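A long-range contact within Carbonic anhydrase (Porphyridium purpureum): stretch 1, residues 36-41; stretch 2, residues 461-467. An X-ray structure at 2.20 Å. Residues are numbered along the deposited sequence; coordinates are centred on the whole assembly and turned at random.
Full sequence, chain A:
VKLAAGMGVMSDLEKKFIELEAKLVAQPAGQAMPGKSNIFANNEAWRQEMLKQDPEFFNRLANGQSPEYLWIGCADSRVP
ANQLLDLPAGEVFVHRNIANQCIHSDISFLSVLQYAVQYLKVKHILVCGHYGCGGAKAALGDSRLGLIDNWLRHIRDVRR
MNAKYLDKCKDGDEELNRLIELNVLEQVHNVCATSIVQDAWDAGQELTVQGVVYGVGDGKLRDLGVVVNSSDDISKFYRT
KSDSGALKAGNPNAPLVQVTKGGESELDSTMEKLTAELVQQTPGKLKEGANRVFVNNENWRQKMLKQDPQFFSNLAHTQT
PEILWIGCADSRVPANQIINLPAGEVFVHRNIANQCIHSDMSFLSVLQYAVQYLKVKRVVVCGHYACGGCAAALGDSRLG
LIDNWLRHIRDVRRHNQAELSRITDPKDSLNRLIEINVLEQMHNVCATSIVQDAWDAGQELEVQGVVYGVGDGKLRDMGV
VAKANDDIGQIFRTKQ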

ATOM      1  N   LYS A  36       5.408  33.941   7.558  1.00 40.67           N
ATOM      2  CA  LYS A  36       6.764  34.495   7.633  1.00 40.49           C
ATOM      3  C   LYS A  36       7.770  34.124   6.522  1.00 40.03           C
ATOM      4  O   LYS A  36       8.482  34.991   5.993  1.00 36.41           O
ATOM      5  N   SER A  37       7.856  32.834   6.210  1.00 37.52           N
ATOM      6  CA  SER A  37       8.770  32.328   5.203  1.00 34.42           C
ATOM      7  C   SER A  37       8.857  33.172   3.930  1.00 35.02           C
ATOM      8  O   SER A  37       7.938  33.921   3.571  1.00 35.57           O
ATOM      9  N   ASN A  38       9.983  33.039   3.240  1.00 34.15           N
ATOM     10  CA  ASN A  38      10.189  33.763   2.007  1.00 32.79           C
ATOM     11  C   ASN A  38       9.301  33.182   0.906  1.00 30.30           C
ATOM     12  O   ASN A  38       9.074  33.840  -0.102  1.00 31.73           O
ATOM     13  N   ILE A  39       8.711  32.004   1.136  1.00 26.12           N
ATOM     14  CA  ILE A  39       7.826  31.432   0.129  1.00 25.08           C
ATOM     15  C   ILE A  39       6.580  32.290  -0.049  1.00 23.03           C
ATOM     16  O   ILE A  39       6.036  32.380  -1.136  1.00 22.06           O
ATOM     17  N   PHE A  40       6.140  32.941   1.022  1.00 23.97           N
ATOM     18  CA  PHE A  40       4.969  33.799   0.942  1.00 20.86           C
ATOM     19  C   PHE A  40       5.359  35.063   0.169  1.00 20.28           C
ATOM     20  O   PHE A  40       4.642  35.523  -0.710  1.00 19.15           O
ATOM     21  N   ALA A  41       6.557  35.558   0.429  1.00 21.19           N
ATOM     22  CA  ALA A  41       7.056  36.724  -0.279  1.00 22.92           C
ATOM     23  C   ALA A  41       7.206  36.409  -1.777  1.00 23.36           C
ATOM     24  O   ALA A  41       6.899  37.232  -2.645  1.00 22.84           O
ATOM     25  N   LEU A 461      15.372  21.145   8.799  1.00 19.94           N
ATOM     26  CA  LEU A 461      14.212  20.682   8.078  1.00 17.30           C
ATOM     27  C   LEU A 461      12.966  21.341   8.636  1.00 19.13           C
ATOM     28  O   LEU A 461      12.512  21.017   9.723  1.00 20.61           O
ATOM     29  N   GLU A 462      12.388  22.237   7.856  1.00 20.92           N
ATOM     30  CA  GLU A 462      11.175  22.946   8.238  1.00 20.16           C
ATOM     31  C   GLU A 462       9.947  22.337   7.570  1.00 16.25           C
ATOM     32  O   GLU A 462       9.955  22.057   6.379  1.00 16.70           O
ATOM     33  N   VAL A 463       8.922  22.043   8.350  1.00 18.20           N
ATOM     34  CA  VAL A 463       7.687  21.496   7.789  1.00 16.19           C
ATOM     35  C   VAL A 463       6.678  22.641   7.789  1.00 16.22           C
ATOM     36  O   VAL A 463       6.281  23.127   8.846  1.00 19.87           O
ATOM     37  N   GLN A 464       6.292  23.081   6.602  1.00 15.47           N
ATOM     38  CA  GLN A 464       5.358  24.189   6.412  1.00 12.26           C
ATOM     39  C   GLN A 464       3.988  23.734   5.890  1.00 16.12           C
ATOM     40  O   GLN A 464       3.886  22.828   5.051  1.00 17.55           O
ATOM     41  N   GLY A 465       2.938  24.342   6.427  1.00 13.94           N
ATOM     42  CA  GLY A 465       1.568  24.047   6.030  1.00 14.57           C
ATOM     43  C   GLY A 465       1.091  25.288   5.286  1.00 16.47           C
ATOM     44  O   GLY A 465       1.329  26.420   5.739  1.00 17.65           O
ATOM     45  N   VAL A 466       0.366  25.096   4.193  1.00 14.95           N
ATOM     46  CA  VAL A 466      -0.035  26.220   3.353  1.00 12.36           C
ATOM     47  C   VAL A 466      -1.372  25.895   2.666  1.00 14.37           C
ATOM     48  O   VAL A 466      -1.739  24.727   2.572  1.00 11.07           O
ATOM     49  N   VAL A 467      -2.158  26.913   2.310  1.00 14.10           N
ATOM     50  CA  VAL A 467      -3.439  26.698   1.611  1.00 11.45           C
ATOM     51  C   VAL A 467      -3.705  27.924   0.745  1.00 15.22           C
ATOM     52  O   VAL A 467      -3.163  28.986   1.009  1.00 15.32           O
TER

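When the first turn of a helix lies over a β-strand, the strand's alternation decides which of its residues can take part, and the side-chain torsions decide how the remaining gap is filled. The contact between residues 36-41 and 461-467 of this carbonic anhydrase is a compact example. In the strand, the CA-to-CB bonds of E462, Q464 and V466 point toward the helix; the intervening V463 contributes nothing, and G465 has no side chain to offer. The backbones stay well apart, with S37 CA and Q464 CA 8.9 Å from each other, so side chains must bridge the space.

S37 sits at the N-cap position. Its chi1 is t (176°), which brings OG back over the start of the helix, where it accepts a hydrogen bond from the backbone N of I39; I39 N and S37 OG are 3.2 Å apart and the bond is almost perfectly straight. The cap thus satisfies an amide that the first turn leaves without a backbone partner of its own, while the backbone bond from F40 N to S37 O (3.3 Å) closes the turn. The same hydroxyl also faces the strand. E462, extended with chi1 and chi2 both t, brings its carboxylate to the cap, but S37 OG and E462 OE1 remain 4.3 Å apart. Water 1, set to one side of the line between them, bridges the two: it is hydrogen-bonded to S37 OG at 2.9 Å and donates to E462 OE1 at 3.1 Å. No direct hydrogen bond joins the two stretches, and this water supplies the polar link.

Beyond the cap the contact becomes largely apolar. I39 points toward the strand, and its chi1 p, chi2 t conformation carries CD1 to a position 3.9 Å from Q464 CG and 4.3 Å from V466 CG2. F40 begins differently: its CA-to-CB bond runs sideways, yet chi1 m (-65°) swings the ring closer to the strand. There F40 CE2 lies 3.5 Å from V466 CG2, the ring meeting the methyl obliquely. V466 has an off-rotamer chi1 of 110°, with CG2 directed into the space reached by both I39 and F40.

Q464 is central to the packing, touching S37, I39 and F40. Chi1 is t, whereas chi2 is p (78°), so the chain bends after CG instead of running straight out. Its terminal amide, probably turned over in the model, lies close to S37 CB and the F40 ring. The principle is general: a modest interface, here 192 Å² summed over both sides, can combine a water-linked polar margin with closely packed, buried side chains.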

ATOM      1  CB  LYS A  36       7.367  34.136   8.991  1.00 42.12           C
ATOM      2  CG  LYS A  36       6.478  34.496  10.177  1.00 48.40           C
ATOM      3  CD  LYS A  36       6.427  35.994  10.425  1.00 52.26           C
ATOM      4  CE  LYS A  36       5.397  36.352  11.488  1.00 53.21           C
ATOM      5  NZ  LYS A  36       3.994  36.199  11.003  1.00 56.03           N
ATOM      6  CB  SER A  37       8.411  30.874   4.851  1.00 36.27           C
ATOM      7  OG  SER A  37       9.218  30.352   3.798  1.00 36.66           O
ATOM      8  CB  ASN A  38      11.686  33.833   1.625  1.00 38.78           C
ATOM      9  CG  ASN A  38      12.165  32.642   0.805  1.00 42.85           C
ATOM     10  OD1 ASN A  38      12.834  32.822  -0.220  1.00 46.28           O
ATOM     11  ND2 ASN A  38      11.887  31.429   1.275  1.00 45.04           N
ATOM     12  CB  ILE A  39       7.404  29.949   0.400  1.00 26.54           C
ATOM     13  CG1 ILE A  39       6.664  29.789   1.726  1.00 22.55           C
ATOM     14  CG2 ILE A  39       8.603  29.034   0.279  1.00 27.94           C
ATOM     15  CD1 ILE A  39       5.916  28.490   1.803  1.00 17.77           C
ATOM     16  CB  PHE A  40       4.475  34.110   2.348  1.00 20.79           C
ATOM     17  CG  PHE A  40       3.982  32.905   3.077  1.00 18.82           C
ATOM     18  CD1 PHE A  40       4.715  32.369   4.131  1.00 14.55           C
ATOM     19  CD2 PHE A  40       2.793  32.292   2.698  1.00 13.42           C
ATOM     20  CE1 PHE A  40       4.272  31.239   4.801  1.00 13.45           C
ATOM     21  CE2 PHE A  40       2.336  31.160   3.365  1.00 15.41           C
ATOM     22  CZ  PHE A  40       3.081  30.630   4.420  1.00 16.50           C
ATOM     23  CB  ALA A  41       8.400  37.139   0.301  1.00 24.28           C
ATOM     24  CB  LEU A 461      14.090  19.162   8.188  1.00 17.64           C
ATOM     25  CG  LEU A 461      12.880  18.557   7.471  1.00 14.23           C
ATOM     26  CD1 LEU A 461      13.005  18.729   5.962  1.00 15.56           C
ATOM     27  CD2 LEU A 461      12.825  17.104   7.802  1.00 12.95           C
ATOM     28  CB  GLU A 462      11.329  24.405   7.822  1.00 24.19           C
ATOM     29  CG  GLU A 462      10.089  25.252   7.924  1.00 30.32           C
ATOM     30  CD  GLU A 462      10.335  26.682   7.492  1.00 33.42           C
ATOM     31  OE1 GLU A 462      10.197  26.970   6.283  1.00 35.20           O
ATOM     32  OE2 GLU A 462      10.678  27.517   8.361  1.00 37.97           O
ATOM     33  CB  VAL A 463       7.138  20.324   8.622  1.00 17.44           C
ATOM     34  CG1 VAL A 463       5.855  19.797   7.990  1.00 10.28           C
ATOM     35  CG2 VAL A 463       8.190  19.206   8.737  1.00 13.16           C
ATOM     36  CB  GLN A 464       6.001  25.196   5.445  1.00 12.48           C
ATOM     37  CG  GLN A 464       5.105  26.293   4.910  1.00 17.49           C
ATOM     38  CD  GLN A 464       4.868  27.425   5.903  1.00 18.22           C
ATOM     39  OE1 GLN A 464       3.762  27.591   6.429  1.00 15.16           O
ATOM     40  NE2 GLN A 464       5.889  28.216   6.135  1.00 11.48           N
ATOM     41  CB  VAL A 466       1.154  26.459   2.324  1.00 14.83           C
ATOM     42  CG1 VAL A 466       0.795  26.071   0.914  1.00 12.54           C
ATOM     43  CG2 VAL A 466       1.725  27.849   2.429  1.00 13.07           C
ATOM     44  CB  VAL A 467      -4.639  26.507   2.584  1.00 17.40           C
ATOM     45  CG1 VAL A 467      -5.058  27.853   3.209  1.00 16.85           C
ATOM     46  CG2 VAL A 467      -5.836  25.908   1.848  1.00 15.11           C
TER
HETATM   47  O   HOH W   1       7.982  27.726   4.262  1.00 48.08           O